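Local coordinates for protein TRAP dicarboxylate transporter, DctP subunit (Ochrobactrum anthropi, PDB 4P47) that probably serves as the periplasmic solute-binding subunit of a TRAP transporter, capturing a substrate for delivery to the membrane components, at residues I27-K40 and Q62-D76. Numbering follows the deposited sequence. Where two conformers were deposited one is given.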
loop_
_atom_site.group_PDB
_atom_site.type_symbol
_atom_site.label_atom_id
_atom_site.label_comp_id
_atom_site.label_asym_id
_atom_site.label_seq_id
_atom_site.Cartn_x
_atom_site.Cartn_y
_atom_site.Cartn_z
ATOM N N ILE A 27 -21.151 -4.771 26.128
ATOM C CA ILE A 27 -20.560 -3.682 25.362
ATOM C C ILE A 27 -20.830 -2.347 26.057
ATOM O O ILE A 27 -21.961 -1.871 26.112
ATOM C CB ILE A 27 -21.093 -3.680 23.908
ATOM C CG1 ILE A 27 -20.695 -4.989 23.217
ATOM C CG2 ILE A 27 -20.556 -2.481 23.116
ATOM C CD1 ILE A 27 -21.230 -5.133 21.802
ATOM N N ARG A 28 -19.772 -1.762 26.607
ATOM C CA ARG A 28 -19.876 -0.524 27.363
ATOM C C ARG A 28 -19.681 0.664 26.435
ATOM O O ARG A 28 -19.229 0.506 25.290
ATOM C CB ARG A 28 -18.820 -0.506 28.471
ATOM C CG ARG A 28 -18.876 -1.717 29.368
ATOM C CD ARG A 28 -17.565 -1.936 30.073
ATOM N NE ARG A 28 -16.549 -2.415 29.145
ATOM C CZ ARG A 28 -15.337 -2.806 29.511
ATOM N NH1 ARG A 28 -14.476 -3.226 28.598
ATOM N NH2 ARG A 28 -14.983 -2.778 30.790
ATOM N N SER A 29 -20.039 1.849 26.908
ATOM C CA SER A 29 -19.741 3.053 26.159
ATOM C C SER A 29 -18.238 3.067 25.873
ATOM O O SER A 29 -17.428 2.863 26.773
ATOM C CB SER A 29 -20.151 4.289 26.956
ATOM O OG SER A 29 -19.833 5.478 26.258
ATOM N N GLN A 30 -17.871 3.267 24.612
ATOM C CA GLN A 30 -16.465 3.444 24.225
ATOM C C GLN A 30 -16.367 4.530 23.166
ATOM O O GLN A 30 -17.295 4.753 22.382
ATOM C CB GLN A 30 -15.871 2.153 23.667
ATOM C CG GLN A 30 -15.950 0.941 24.600
ATOM C CD GLN A 30 -14.994 1.003 25.794
ATOM O OE1 GLN A 30 -14.113 1.861 25.876
ATOM N NE2 GLN A 30 -15.169 0.075 26.720
ATOM N N THR A 31 -15.239 5.219 23.138
ATOM C CA THR A 31 -14.996 6.179 22.080
ATOM C C THR A 31 -13.687 5.821 21.422
ATOM O O THR A 31 -12.678 5.605 22.085
ATOM C CB THR A 31 -14.946 7.628 22.599
ATOM O OG1 THR A 31 -16.202 7.959 23.198
ATOM C CG2 THR A 31 -14.679 8.603 21.457
ATOM N N ILE A 32 -13.727 5.742 20.103
ATOM C CA ILE A 32 -12.568 5.396 19.329
ATOM C C ILE A 32 -12.243 6.514 18.357
ATOM O O ILE A 32 -13.055 6.826 17.485
ATOM C CB ILE A 32 -12.827 4.127 18.517
ATOM C CG1 ILE A 32 -13.030 2.930 19.440
ATOM C CG2 ILE A 32 -11.669 3.886 17.552
ATOM C CD1 ILE A 32 -13.364 1.621 18.697
ATOM N N LYS A 33 -11.071 7.122 18.508
ATOM C CA LYS A 33 -10.571 8.089 17.538
ATOM C C LYS A 33 -9.790 7.326 16.473
ATOM O O LYS A 33 -8.891 6.564 16.802
ATOM C CB LYS A 33 -9.680 9.124 18.230
ATOM C CG LYS A 33 -10.389 9.898 19.333
ATOM C CD LYS A 33 -9.479 10.920 20.028
ATOM C CE LYS A 33 -10.209 11.673 21.143
ATOM N NZ LYS A 33 -9.382 12.755 21.759
ATOM N N PHE A 34 -10.139 7.534 15.206
ATOM C CA PHE A 34 -9.577 6.777 14.086
ATOM C C PHE A 34 -8.994 7.781 13.103
ATOM O O PHE A 34 -9.736 8.494 12.414
ATOM C CB PHE A 34 -10.719 5.954 13.462
ATOM C CG PHE A 34 -10.320 4.946 12.405
ATOM C CD1 PHE A 34 -9.022 4.761 11.999
ATOM C CD2 PHE A 34 -11.295 4.162 11.851
ATOM C CE1 PHE A 34 -8.704 3.802 10.999
ATOM C CE2 PHE A 34 -11.003 3.220 10.888
ATOM C CZ PHE A 34 -9.698 3.034 10.462
ATOM N N ALA A 35 -7.668 7.841 13.068
ATOM C CA ALA A 35 -6.952 8.848 12.292
ATOM C C ALA A 35 -6.399 8.270 10.989
ATOM O O ALA A 35 -6.028 7.102 10.918
ATOM C CB ALA A 35 -5.815 9.380 13.111
ATOM N N ALA A 36 -6.333 9.084 9.939
ATOM C CA ALA A 36 -5.641 8.700 8.717
ATOM C C ALA A 36 -5.217 9.930 7.952
ATOM O O ALA A 36 -5.640 11.040 8.256
ATOM C CB ALA A 36 -6.530 7.829 7.840
ATOM N N ALA A 37 -4.416 9.695 6.917
ATOM C CA ALA A 37 -3.848 10.771 6.099
ATOM C C ALA A 37 -4.783 11.370 5.066
ATOM O O ALA A 37 -4.715 12.567 4.818
ATOM C CB ALA A 37 -2.624 10.255 5.405
ATOM N N ASN A 38 -5.635 10.565 4.431
ATOM C CA ASN A 38 -6.398 11.050 3.282
ATOM C C ASN A 38 -7.728 11.674 3.678
ATOM O O ASN A 38 -8.112 11.638 4.836
ATOM C CB ASN A 38 -6.578 9.905 2.288
ATOM C CG ASN A 38 -5.263 9.430 1.737
ATOM O OD1 ASN A 38 -4.815 8.295 1.997
ATOM N ND2 ASN A 38 -4.600 10.310 0.999
ATOM N N SER A 39 -8.431 12.261 2.701
ATOM C CA SER A 39 -9.649 13.021 2.981
ATOM C C SER A 39 -10.909 12.329 2.468
ATOM O O SER A 39 -10.827 11.380 1.690
ATOM C CB SER A 39 -9.549 14.417 2.359
ATOM O OG SER A 39 -8.473 15.144 2.927
ATOM N N LYS A 40 -12.069 12.801 2.927
ATOM C CA LYS A 40 -13.363 12.332 2.442
ATOM C C LYS A 40 -13.343 12.262 0.932
ATOM O O LYS A 40 -12.865 13.183 0.257
ATOM C CB LYS A 40 -14.485 13.283 2.879
ATOM C CG LYS A 40 -15.252 12.866 4.125
ATOM C CD LYS A 40 -14.379 12.888 5.370
ATOM C CE LYS A 40 -15.079 13.548 6.548
ATOM N NZ LYS A 40 -14.940 12.746 7.798
ATOM N N GLN A 62 -23.259 2.112 21.336
ATOM C CA GLN A 62 -22.395 2.164 22.524
ATOM C C GLN A 62 -20.958 2.533 22.167
ATOM O O GLN A 62 -20.291 3.279 22.917
ATOM C CB GLN A 62 -22.413 0.835 23.249
ATOM C CG GLN A 62 -23.728 0.554 23.954
ATOM C CD GLN A 62 -23.980 1.515 25.081
ATOM O OE1 GLN A 62 -24.731 2.476 24.941
ATOM N NE2 GLN A 62 -23.335 1.266 26.211
ATOM N N ILE A 63 -20.487 2.026 21.027
ATOM C CA ILE A 63 -19.135 2.330 20.565
ATOM C C ILE A 63 -19.268 3.332 19.438
ATOM O O ILE A 63 -19.940 3.060 18.433
ATOM C CB ILE A 63 -18.375 1.067 20.089
ATOM C CG1 ILE A 63 -18.355 -0.002 21.174
ATOM C CG2 ILE A 63 -16.943 1.439 19.670
ATOM C CD1 ILE A 63 -17.758 -1.290 20.708
ATOM N N ASN A 64 -18.649 4.491 19.621
ATOM C CA ASN A 64 -18.657 5.542 18.620
ATOM C C ASN A 64 -17.274 5.744 18.051
ATOM O O ASN A 64 -16.335 5.996 18.795
ATOM C CB ASN A 64 -19.145 6.856 19.241
ATOM C CG ASN A 64 -18.978 8.051 18.322
ATOM O OD1 ASN A 64 -19.609 8.137 17.269
ATOM N ND2 ASN A 64 -18.144 8.998 18.736
ATOM N N VAL A 65 -17.169 5.663 16.733
ATOM C CA VAL A 65 -15.899 5.865 16.040
ATOM C C VAL A 65 -15.907 7.256 15.441
ATOM O O VAL A 65 -16.761 7.576 14.623
ATOM C CB VAL A 65 -15.709 4.815 14.948
ATOM C CG1 VAL A 65 -14.375 5.004 14.244
ATOM C CG2 VAL A 65 -15.819 3.422 15.539
ATOM N N LYS A 66 -14.989 8.088 15.906
ATOM C CA LYS A 66 -14.827 9.456 15.431
ATOM C C LYS A 66 -13.623 9.534 14.495
ATOM O O LYS A 66 -12.499 9.186 14.880
ATOM C CB LYS A 66 -14.630 10.369 16.638
ATOM C CG LYS A 66 -14.489 11.820 16.325
ATOM C CD LYS A 66 -14.479 12.609 17.618
ATOM C CE LYS A 66 -14.316 14.088 17.394
ATOM N NZ LYS A 66 -14.360 14.753 18.740
ATOM N N LEU A 67 -13.854 10.010 13.274
ATOM C CA LEU A 67 -12.814 10.029 12.231
ATOM C C LEU A 67 -11.976 11.296 12.265
ATOM O O LEU A 67 -12.514 12.408 12.437
ATOM C CB LEU A 67 -13.441 9.860 10.842
ATOM C CG LEU A 67 -14.332 8.638 10.646
ATOM C CD1 LEU A 67 -14.634 8.500 9.166
ATOM C CD2 LEU A 67 -13.701 7.359 11.191
ATOM N N PHE A 68 -10.670 11.143 12.083
ATOM C CA PHE A 68 -9.749 12.270 11.997
ATOM C C PHE A 68 -8.968 12.099 10.716
ATOM O O PHE A 68 -7.789 11.724 10.730
ATOM C CB PHE A 68 -8.790 12.334 13.189
ATOM C CG PHE A 68 -9.441 12.734 14.481
ATOM C CD1 PHE A 68 -10.208 11.823 15.190
ATOM C CD2 PHE A 68 -9.273 14.011 15.008
ATOM C CE1 PHE A 68 -10.794 12.171 16.405
ATOM C CE2 PHE A 68 -9.858 14.362 16.206
ATOM C CZ PHE A 68 -10.628 13.456 16.899
ATOM N N PRO A 69 -9.622 12.380 9.583
ATOM C CA PRO A 69 -8.978 12.269 8.278
ATOM C C PRO A 69 -8.073 13.465 7.970
ATOM O O PRO A 69 -8.014 14.406 8.739
ATOM C CB PRO A 69 -10.176 12.223 7.333
ATOM C CG PRO A 69 -11.166 13.096 7.972
ATOM C CD PRO A 69 -11.016 12.840 9.461
ATOM N N GLY A 70 -7.349 13.392 6.858
ATOM C CA GLY A 70 -6.602 14.525 6.333
ATOM C C GLY A 70 -5.276 14.772 7.019
ATOM O O GLY A 70 -4.651 15.810 6.816
ATOM N N GLY A 71 -4.839 13.848 7.858
ATOM C CA GLY A 71 -3.568 13.969 8.537
ATOM C C GLY A 71 -3.573 15.059 9.592
ATOM O O GLY A 71 -2.518 15.527 10.010
ATOM N N VAL A 72 -4.752 15.465 10.047
ATOM C CA VAL A 72 -4.837 16.586 10.980
ATOM C C VAL A 72 -4.186 16.317 12.322
ATOM O O VAL A 72 -3.813 17.265 13.022
ATOM C CB VAL A 72 -6.299 17.027 11.199
ATOM C CG1 VAL A 72 -6.871 17.558 9.893
ATOM C CG2 VAL A 72 -7.140 15.884 11.768
ATOM N N LEU A 73 -4.073 15.044 12.707
ATOM C CA LEU A 73 -3.448 14.686 13.976
ATOM C C LEU A 73 -1.962 14.444 13.839
ATOM O O LEU A 73 -1.274 14.288 14.842
ATOM C CB LEU A 73 -4.099 13.448 14.607
ATOM C CG LEU A 73 -5.559 13.614 15.032
ATOM C CD1 LEU A 73 -5.980 12.448 15.882
ATOM C CD2 LEU A 73 -5.785 14.925 15.779
ATOM N N GLY A 74 -1.458 14.425 12.614
ATOM C CA GLY A 74 -0.040 14.217 12.385
ATOM C C GLY A 74 0.241 13.254 11.252
ATOM O O GLY A 74 -0.672 12.661 10.664
ATOM N N SER A 75 1.515 13.096 10.936
ATOM C CA SER A 75 1.939 12.143 9.920
ATOM C C SER A 75 1.601 10.723 10.343
ATOM O O SER A 75 1.330 10.469 11.513
ATOM C CB SER A 75 3.450 12.251 9.690
ATOM O OG SER A 75 4.154 11.727 10.787
ATOM N N ASP A 76 1.648 9.792 9.402
ATOM C CA ASP A 76 1.396 8.400 9.758
ATOM C C ASP A 76 2.402 7.868 10.801
ATOM O O ASP A 76 1.997 7.264 11.791
ATOM C CB ASP A 76 1.303 7.527 8.502
ATOM C CG ASP A 76 0.037 7.775 7.712
ATOM O OD1 ASP A 76 -0.938 8.329 8.255
ATOM O OD2 ASP A 76 0.020 7.417 6.515
HETATM O O HOH W 1 -3.035 7.136 6.586
HETATM O O HOH W 2 -14.373 13.424 10.112
#
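Gln30 N donates to Gln62 O, and parallel pairing then runs without a break to Ala36 N, which reaches Phe68 O. Ile32 serves two partners, its N donating to Asn64 O and its O accepting from Lys66 N (2.8 Å). Past the strands, Gly71 N takes an in-plane lone pair of Ala36 O (2.9 Å), and Gly70 N meets Asn38 O from above its carbonyl plane; both glycines have positive phi, which suits residues without a side chain.

Ile32, Phe34, Ile63, Val65 and Leu67 build an apolar face, Ile63 and Phe34 meeting helix 43-58 and Ile32 helix 254-288. The beta-branched residues favour extended strands and present methyls here. Ile63 sends CG2 to Ile32 CD1 (3.7 Å) and CG1 to Ile27 CG2 (3.8 Å); an alanine here would probably open a gap between Ile27 and Ile32. The Phe34 ring lies alongside Val65, its CG swung opposite the backbone N (chi1 -172°), which sets Val65 CG1 at the ring edge. On the other face, the aliphatic stem of Lys33 covers the Phe68 ring obliquely, Lys33 CB lying 3.7 Å from Phe68 CE1.

Water links Ala37 N to Asp76 OD1.

Strand 30-35, helix 43-58 and strand 63-68 thus form a beta-alpha-beta unit, as in periplasmic binding protein folds.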